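Local coordinates for phosphotriesterase homology protein (Escherichia coli, PDB 1BF6) that hydrolyses phosphorylated glyceryl acetates, and also aromatic acetates and propionates, with the help of two zinc ions per subunit, at residues Gly6-Leu18 with Asn235-Ser247. Residues are numbered along the deposited sequence; the frame is centred on the assembly and turned at random.
Sequences GYTLAHEHLHIDL and NRVMLSMDITRRS. With ZN (zinc ion), chain C; SO4 (sulfate ion), chain F.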
ATOM      1  N   GLY A   6      -6.162  15.324  -7.409  1.00 13.62           N
ATOM      2  CA  GLY A   6      -5.198  14.569  -8.200  1.00 12.44           C
ATOM      3  C   GLY A   6      -5.231  13.071  -7.960  1.00 11.55           C
ATOM      4  O   GLY A   6      -5.972  12.593  -7.102  1.00 11.04           O
ATOM      5  N   TYR A   7      -4.415  12.330  -8.708  1.00  8.71           N
ATOM      6  CA  TYR A   7      -4.334  10.880  -8.582  1.00  8.51           C
ATOM      7  C   TYR A   7      -3.557  10.453  -7.334  1.00  7.14           C
ATOM      8  O   TYR A   7      -2.711  11.198  -6.822  1.00  8.54           O
ATOM      9  CB  TYR A   7      -3.649  10.276  -9.806  1.00  9.86           C
ATOM     10  CG  TYR A   7      -4.420  10.406 -11.106  1.00 10.88           C
ATOM     11  CD1 TYR A   7      -5.815  10.304 -11.133  1.00 10.53           C
ATOM     12  CD2 TYR A   7      -3.747  10.550 -12.318  1.00 11.20           C
ATOM     13  CE1 TYR A   7      -6.514  10.333 -12.333  1.00 12.68           C
ATOM     14  CE2 TYR A   7      -4.433  10.583 -13.519  1.00 12.19           C
ATOM     15  CZ  TYR A   7      -5.814  10.471 -13.523  1.00 12.04           C
ATOM     16  OH  TYR A   7      -6.495  10.501 -14.711  1.00 13.54           O
ATOM     17  N   THR A   8      -3.820   9.228  -6.891  1.00  7.89           N
ATOM     18  CA  THR A   8      -3.164   8.668  -5.715  1.00  6.63           C
ATOM     19  C   THR A   8      -2.662   7.251  -6.000  1.00  5.80           C
ATOM     20  O   THR A   8      -3.412   6.409  -6.513  1.00  6.35           O
ATOM     21  CB  THR A   8      -4.158   8.600  -4.499  1.00  6.10           C
ATOM     22  OG1 THR A   8      -4.577   9.917  -4.132  0.50  2.00           O
ATOM     23  CG2 THR A   8      -3.501   7.915  -3.296  0.50  2.38           C
ATOM     24  N   LEU A   9      -1.379   7.006  -5.713  1.00  7.90           N
ATOM     25  CA  LEU A   9      -0.786   5.668  -5.858  1.00  6.08           C
ATOM     26  C   LEU A   9      -1.006   5.094  -4.450  1.00  6.20           C
ATOM     27  O   LEU A   9      -0.422   5.569  -3.485  1.00  7.18           O
ATOM     28  CB  LEU A   9       0.705   5.761  -6.199  1.00 10.31           C
ATOM     29  CG  LEU A   9       1.052   5.720  -7.698  1.00 13.40           C
ATOM     30  CD1 LEU A   9       0.269   6.755  -8.480  1.00 14.67           C
ATOM     31  CD2 LEU A   9       2.551   5.903  -7.890  1.00 14.28           C
ATOM     32  N   ALA A  10      -1.878   4.097  -4.365  1.00  4.88           N
ATOM     33  CA  ALA A  10      -2.301   3.498  -3.094  1.00  6.87           C
ATOM     34  C   ALA A  10      -1.312   2.657  -2.290  1.00  9.24           C
ATOM     35  O   ALA A  10      -1.578   2.356  -1.125  1.00  6.07           O
ATOM     36  CB  ALA A  10      -3.582   2.694  -3.323  1.00  4.37           C
ATOM     37  N   HIS A  11      -0.180   2.291  -2.887  1.00  8.67           N
ATOM     38  CA  HIS A  11       0.793   1.437  -2.192  1.00  8.90           C
ATOM     39  C   HIS A  11       2.181   1.557  -2.795  1.00  8.36           C
ATOM     40  O   HIS A  11       2.492   0.892  -3.782  1.00  9.14           O
ATOM     41  CB  HIS A  11       0.346  -0.018  -2.281  1.00  7.10           C
ATOM     42  CG  HIS A  11       1.161  -0.952  -1.440  1.00 12.56           C
ATOM     43  ND1 HIS A  11       0.649  -1.673  -0.378  1.00  9.52           N
ATOM     44  CD2 HIS A  11       2.483  -1.266  -1.500  1.00  7.70           C
ATOM     45  CE1 HIS A  11       1.636  -2.387   0.163  1.00  9.97           C
ATOM     46  NE2 HIS A  11       2.761  -2.173  -0.482  1.00 10.84           N
ATOM     47  N   GLU A  12       3.017   2.368  -2.166  1.00  9.29           N
ATOM     48  CA  GLU A  12       4.372   2.595  -2.640  1.00  9.51           C
ATOM     49  C   GLU A  12       5.377   2.700  -1.506  1.00 11.77           C
ATOM     50  O   GLU A  12       5.017   2.806  -0.328  1.00 11.22           O
ATOM     51  CB  GLU A  12       4.436   3.913  -3.421  1.00  8.74           C
ATOM     52  CG  GLU A  12       3.552   3.977  -4.655  1.00 10.22           C
ATOM     53  CD  GLU A  12       3.874   2.905  -5.667  1.00  9.02           C
ATOM     54  OE1 GLU A  12       5.027   2.420  -5.708  1.00  8.68           O
ATOM     55  OE2 GLU A  12       2.967   2.538  -6.433  1.00 10.44           O
ATOM     56  N   HIS A  13       6.650   2.671  -1.882  1.00 10.23           N
ATOM     57  CA  HIS A  13       7.739   2.848  -0.947  1.00 10.68           C
ATOM     58  C   HIS A  13       8.632   3.906  -1.545  1.00 11.43           C
ATOM     59  O   HIS A  13       8.968   3.816  -2.724  1.00 10.68           O
ATOM     60  CB  HIS A  13       8.539   1.561  -0.775  1.00 10.02           C
ATOM     61  CG  HIS A  13       7.757   0.464  -0.145  1.00  8.71           C
ATOM     62  ND1 HIS A  13       7.537   0.360   1.211  1.00  9.26           N
ATOM     63  CD2 HIS A  13       7.048  -0.540  -0.714  1.00  4.41           C
ATOM     64  CE1 HIS A  13       6.715  -0.665   1.416  1.00  6.79           C
ATOM     65  NE2 HIS A  13       6.397  -1.237   0.276  1.00  6.76           N
ATOM     66  N   LEU A  14       8.923   4.949  -0.772  1.00 10.38           N
ATOM     67  CA  LEU A  14       9.821   6.021  -1.200  1.00 11.58           C
ATOM     68  C   LEU A  14      11.168   5.817  -0.513  1.00 13.36           C
ATOM     69  O   LEU A  14      12.223   6.157  -1.058  1.00 13.41           O
ATOM     70  CB  LEU A  14       9.239   7.388  -0.852  1.00 10.93           C
ATOM     71  CG  LEU A  14       7.906   7.646  -1.558  1.00 11.10           C
ATOM     72  CD1 LEU A  14       7.464   9.066  -1.274  1.00 13.52           C
ATOM     73  CD2 LEU A  14       8.069   7.422  -3.054  1.00 10.61           C
ATOM     74  N   HIS A  15      11.116   5.311   0.718  1.00 11.89           N
ATOM     75  CA  HIS A  15      12.319   5.015   1.461  1.00 11.67           C
ATOM     76  C   HIS A  15      12.080   3.768   2.288  1.00 12.57           C
ATOM     77  O   HIS A  15      11.366   3.790   3.293  1.00  9.66           O
ATOM     78  CB  HIS A  15      12.767   6.165   2.360  1.00 12.34           C
ATOM     79  CG  HIS A  15      14.038   5.873   3.097  1.00 13.28           C
ATOM     80  ND1 HIS A  15      14.135   4.870   4.038  1.00 13.34           N
ATOM     81  CD2 HIS A  15      15.271   6.425   3.008  1.00 13.62           C
ATOM     82  CE1 HIS A  15      15.375   4.816   4.497  1.00 13.00           C
ATOM     83  NE2 HIS A  15      16.083   5.750   3.888  1.00 15.44           N
ATOM     84  N   ILE A  16      12.653   2.672   1.813  1.00 11.21           N
ATOM     85  CA  ILE A  16      12.539   1.388   2.475  1.00 13.04           C
ATOM     86  C   ILE A  16      13.919   0.762   2.467  1.00 13.60           C
ATOM     87  O   ILE A  16      14.708   0.991   1.543  1.00 12.92           O
ATOM     88  CB  ILE A  16      11.511   0.460   1.772  1.00 11.80           C
ATOM     89  CG1 ILE A  16      11.430  -0.881   2.501  1.00  9.71           C
ATOM     90  CG2 ILE A  16      11.859   0.270   0.291  1.00 13.27           C
ATOM     91  CD1 ILE A  16      10.323  -1.786   2.017  1.00 11.60           C
ATOM     92  N   ASP A  17      14.232   0.029   3.530  1.00 14.48           N
ATOM     93  CA  ASP A  17      15.524  -0.632   3.641  1.00 14.61           C
ATOM     94  C   ASP A  17      15.395  -2.020   4.251  1.00 15.18           C
ATOM     95  O   ASP A  17      15.373  -2.168   5.475  1.00 17.11           O
ATOM     96  CB  ASP A  17      16.502   0.221   4.467  1.00 14.42           C
ATOM     97  CG  ASP A  17      17.942  -0.317   4.433  1.00 17.67           C
ATOM     98  OD1 ASP A  17      18.187  -1.377   3.823  1.00 18.22           O
ATOM     99  OD2 ASP A  17      18.837   0.333   5.013  1.00 18.15           O
ATOM    100  N   LEU A  18      15.286  -3.024   3.385  1.00 15.49           N
ATOM    101  CA  LEU A  18      15.207  -4.421   3.798  1.00 15.72           C
ATOM    102  C   LEU A  18      16.526  -5.103   3.400  1.00 17.56           C
ATOM    103  O   LEU A  18      16.594  -6.334   3.290  1.00 16.72           O
ATOM    104  CB  LEU A  18      14.041  -5.135   3.109  1.00 17.10           C
ATOM    105  CG  LEU A  18      12.620  -4.639   3.385  1.00 17.83           C
ATOM    106  CD1 LEU A  18      11.631  -5.651   2.840  1.00 18.09           C
ATOM    107  CD2 LEU A  18      12.411  -4.442   4.881  1.00 17.56           C
ATOM    108  N   ASN A 235     -15.692   0.956  -7.846  1.00  9.32           N
ATOM    109  CA  ASN A 235     -15.616   1.866  -6.700  1.00 11.58           C
ATOM    110  C   ASN A 235     -14.946   1.230  -5.464  1.00 10.32           C
ATOM    111  O   ASN A 235     -14.866   1.865  -4.412  1.00 12.67           O
ATOM    112  CB  ASN A 235     -17.001   2.433  -6.333  1.00 14.46           C
ATOM    113  CG  ASN A 235     -17.987   1.359  -5.888  1.00 18.95           C
ATOM    114  OD1 ASN A 235     -17.800   0.157  -6.135  1.00 21.75           O
ATOM    115  ND2 ASN A 235     -19.069   1.798  -5.247  1.00 24.20           N
ATOM    116  N   ARG A 236     -14.468  -0.007  -5.597  1.00  9.04           N
ATOM    117  CA  ARG A 236     -13.787  -0.694  -4.490  1.00 10.78           C
ATOM    118  C   ARG A 236     -12.353  -1.107  -4.841  1.00 10.87           C
ATOM    119  O   ARG A 236     -11.677  -1.757  -4.041  1.00  8.17           O
ATOM    120  CB  ARG A 236     -14.582  -1.926  -4.034  1.00 12.40           C
ATOM    121  CG  ARG A 236     -15.826  -1.596  -3.218  1.00 13.79           C
ATOM    122  CD  ARG A 236     -15.476  -0.750  -2.005  1.00 15.43           C
ATOM    123  NE  ARG A 236     -16.673  -0.406  -1.243  1.00 21.61           N
ATOM    124  CZ  ARG A 236     -17.353   0.734  -1.363  1.00 24.55           C
ATOM    125  NH1 ARG A 236     -16.963   1.679  -2.213  1.00 24.33           N
ATOM    126  NH2 ARG A 236     -18.477   0.902  -0.677  1.00 26.17           N
ATOM    127  N   VAL A 237     -11.885  -0.675  -6.016  1.00 10.73           N
ATOM    128  CA  VAL A 237     -10.548  -1.010  -6.513  1.00  8.82           C
ATOM    129  C   VAL A 237      -9.586   0.173  -6.550  1.00  6.95           C
ATOM    130  O   VAL A 237      -9.944   1.267  -7.005  1.00  5.85           O
ATOM    131  CB  VAL A 237     -10.625  -1.610  -7.952  1.00  9.14           C
ATOM    132  CG1 VAL A 237      -9.230  -1.953  -8.470  1.00 10.97           C
ATOM    133  CG2 VAL A 237     -11.487  -2.837  -7.967  1.00 10.36           C
ATOM    134  N   MET A 238      -8.382  -0.038  -6.018  1.00  3.64           N
ATOM    135  CA  MET A 238      -7.335   0.971  -6.047  1.00  4.44           C
ATOM    136  C   MET A 238      -6.087   0.357  -6.707  1.00  5.97           C
ATOM    137  O   MET A 238      -5.962  -0.875  -6.785  1.00  6.50           O
ATOM    138  CB  MET A 238      -7.075   1.568  -4.668  1.00  7.02           C
ATOM    139  CG  MET A 238      -8.287   2.367  -4.169  1.00  6.69           C
ATOM    140  SD  MET A 238      -7.993   3.392  -2.735  1.00  9.64           S
ATOM    141  CE  MET A 238      -7.856   2.138  -1.462  1.00 10.29           C
ATOM    142  N   LEU A 239      -5.192   1.217  -7.198  1.00  5.26           N
ATOM    143  CA  LEU A 239      -4.015   0.774  -7.955  1.00  5.75           C
ATOM    144  C   LEU A 239      -2.679   1.331  -7.499  1.00  4.95           C
ATOM    145  O   LEU A 239      -2.611   2.413  -6.918  1.00  4.80           O
ATOM    146  CB  LEU A 239      -4.197   1.185  -9.433  1.00  7.32           C
ATOM    147  CG  LEU A 239      -5.528   0.891 -10.145  1.00  7.80           C
ATOM    148  CD1 LEU A 239      -5.529   1.567 -11.522  1.00  9.66           C
ATOM    149  CD2 LEU A 239      -5.760  -0.589 -10.293  1.00  7.21           C
ATOM    150  N   SER A 240      -1.610   0.592  -7.827  1.00  4.82           N
ATOM    151  CA  SER A 240      -0.238   0.999  -7.520  1.00  6.13           C
ATOM    152  C   SER A 240       0.818   0.069  -8.155  1.00  4.31           C
ATOM    153  O   SER A 240       0.475  -0.919  -8.806  1.00  5.53           O
ATOM    154  CB  SER A 240      -0.014   1.113  -6.002  1.00  2.59           C
ATOM    155  OG  SER A 240       0.412   2.428  -5.662  1.00  3.80           O
ATOM    156  N   MET A 241       2.090   0.411  -7.948  1.00  8.52           N
ATOM    157  CA  MET A 241       3.240  -0.337  -8.479  1.00  9.39           C
ATOM    158  C   MET A 241       4.013  -1.107  -7.391  1.00 10.14           C
ATOM    159  O   MET A 241       4.729  -2.080  -7.677  1.00  7.73           O
ATOM    160  CB  MET A 241       4.230   0.644  -9.129  1.00 10.60           C
ATOM    161  CG  MET A 241       3.651   1.554 -10.213  1.00 12.80           C
ATOM    162  SD  MET A 241       3.105   0.612 -11.599  1.00 15.61           S
ATOM    163  CE  MET A 241       4.678   0.022 -12.211  1.00 15.37           C
ATOM    164  N   ASP A 242       3.888  -0.645  -6.145  1.00  9.06           N
ATOM    165  CA  ASP A 242       4.616  -1.224  -5.012  1.00  8.85           C
ATOM    166  C   ASP A 242       6.130  -1.263  -5.308  1.00  9.57           C
ATOM    167  O   ASP A 242       6.753  -2.337  -5.233  1.00  9.82           O
ATOM    168  CB  ASP A 242       4.110  -2.631  -4.671  1.00  5.65           C
ATOM    169  CG  ASP A 242       4.718  -3.178  -3.385  1.00  5.73           C
ATOM    170  OD1 ASP A 242       5.245  -2.376  -2.581  1.00  2.79           O
ATOM    171  OD2 ASP A 242       4.686  -4.399  -3.200  1.00  9.13           O
ATOM    172  N   ILE A 243       6.690  -0.112  -5.703  1.00  9.67           N
ATOM    173  CA  ILE A 243       8.131   0.004  -5.982  1.00 10.95           C
ATOM    174  C   ILE A 243       8.864  -0.280  -4.659  1.00 11.55           C
ATOM    175  O   ILE A 243       8.504   0.276  -3.611  1.00 10.65           O
ATOM    176  CB  ILE A 243       8.509   1.417  -6.500  1.00 10.72           C
ATOM    177  CG1 ILE A 243       7.860   1.683  -7.866  1.00 14.41           C
ATOM    178  CG2 ILE A 243      10.017   1.580  -6.573  1.00  9.31           C
ATOM    179  CD1 ILE A 243       8.214   0.669  -8.934  1.00 13.96           C
ATOM    180  N   THR A 244       9.875  -1.147  -4.720  1.00 10.54           N
ATOM    181  CA  THR A 244      10.632  -1.552  -3.534  1.00 11.43           C
ATOM    182  C   THR A 244      12.154  -1.634  -3.730  1.00 12.94           C
ATOM    183  O   THR A 244      12.893  -1.704  -2.752  1.00 10.95           O
ATOM    184  CB  THR A 244      10.184  -2.960  -3.052  1.00 11.54           C
ATOM    185  OG1 THR A 244      10.393  -3.915  -4.100  1.00 13.04           O
ATOM    186  CG2 THR A 244       8.705  -2.987  -2.656  1.00  7.73           C
ATOM    187  N   ARG A 245      12.615  -1.615  -4.981  1.00 11.65           N
ATOM    188  CA  ARG A 245      14.045  -1.743  -5.281  1.00 12.04           C
ATOM    189  C   ARG A 245      14.645  -0.633  -6.118  1.00 11.48           C
ATOM    190  O   ARG A 245      13.951   0.019  -6.892  1.00  8.62           O
ATOM    191  CB  ARG A 245      14.283  -3.055  -6.022  1.00 14.73           C
ATOM    192  CG  ARG A 245      13.919  -4.289  -5.229  1.00 20.04           C
ATOM    193  CD  ARG A 245      13.956  -5.498  -6.124  1.00 24.51           C
ATOM    194  NE  ARG A 245      13.847  -6.739  -5.369  1.00 28.71           N
ATOM    195  CZ  ARG A 245      14.792  -7.674  -5.343  1.00 32.92           C
ATOM    196  NH1 ARG A 245      15.924  -7.498  -6.023  1.00 32.80           N
ATOM    197  NH2 ARG A 245      14.587  -8.808  -4.680  1.00 33.27           N
ATOM    198  N   ARG A 246      15.950  -0.429  -5.967  1.00 11.14           N
ATOM    199  CA  ARG A 246      16.667   0.584  -6.746  1.00 11.90           C
ATOM    200  C   ARG A 246      16.550   0.236  -8.242  1.00 11.13           C
ATOM    201  O   ARG A 246      16.395   1.124  -9.081  1.00 12.05           O
ATOM    202  CB  ARG A 246      18.150   0.627  -6.351  1.00 11.49           C
ATOM    203  CG  ARG A 246      18.411   1.075  -4.925  1.00 13.51           C
ATOM    204  CD  ARG A 246      19.895   0.967  -4.584  1.00 16.10           C
ATOM    205  NE  ARG A 246      20.257   1.716  -3.380  1.00 14.98           N
ATOM    206  CZ  ARG A 246      21.498   2.100  -3.082  1.00 16.94           C
ATOM    207  NH1 ARG A 246      22.503   1.806  -3.901  1.00 16.33           N
ATOM    208  NH2 ARG A 246      21.738   2.783  -1.971  1.00 14.49           N
ATOM    209  N   SER A 247      16.566  -1.060  -8.551  1.00 11.38           N
ATOM    210  CA  SER A 247      16.476  -1.523  -9.933  1.00 11.85           C
ATOM    211  C   SER A 247      15.122  -1.238 -10.588  1.00 11.80           C
ATOM    212  O   SER A 247      14.961  -1.411 -11.799  1.00 11.02           O
ATOM    213  CB  SER A 247      16.848  -3.012 -10.046  1.00 11.71           C
ATOM    214  OG  SER A 247      15.979  -3.858  -9.316  1.00 13.82           O
TER
HETATM  215 ZN    ZN C   1       4.945  -2.765  -0.215  1.00 12.00          ZN
HETATM  216  S   SO4 F 295       9.904  -7.542  -4.821  1.00 55.95           S
HETATM  217  O1  SO4 F 295      10.916  -8.550  -5.128  1.00 57.18           O
HETATM  218  O2  SO4 F 295      10.426  -6.638  -3.710  1.00 55.43           O
HETATM  219  O3  SO4 F 295       9.572  -6.629  -6.033  1.00 55.38           O
HETATM  220  O4  SO4 F 295       8.604  -8.239  -4.425  1.00 56.19           O
HETATM  221  O   HOH W   1      -5.556   4.103  -6.658  1.00 11.14           O
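The ring of His-13 meets Asp-242 OD1 and Ile-243 O at its edge, in plane, while Ile-16 CD1 of its own segment lies on one face near the rim. His-11 likewise turns an edge to Asp-242 OD1, its ring 80° from the carboxylate plane. These edges converge because zinc takes both NE2 atoms, 2.3 Å from His-11 and 2.2 Å from His-13, together with Asp-242 OD1 at 2.4 Å; Glu-124 completes the set. Imidazole suits the place by offering a ring nitrogen (NE2) for the metal, while ND1 of His-13 hydrogen-bonds Thr-54 OG1.

The carboxylate of Glu-12 grips the loop that follows strand 237-239. Its chain bends at chi2 (-59°), carrying OE2 to Ser-240 OG at 2.7 Å on the anti side and to Met-241 N at 2.8 Å on the syn side. OE1 of Glu-12 accepts from Ile-243 N at 3.0 Å. The buried carboxylate, presumably ionised, is thus met by three donors, which probably steadies Asp-242 between them. Ser-240 works both ways, its OG also accepting from His-11 N at 2.8 Å.

Ala-10 N donates to Leu-239 O, and its small methyl fits against Met-238 CB. Here strands 7-12 and 237-239, first and last of the TIM barrel, close the circle, flanked by strands 47-52 and 204-207, with helix 275-289 packed outside.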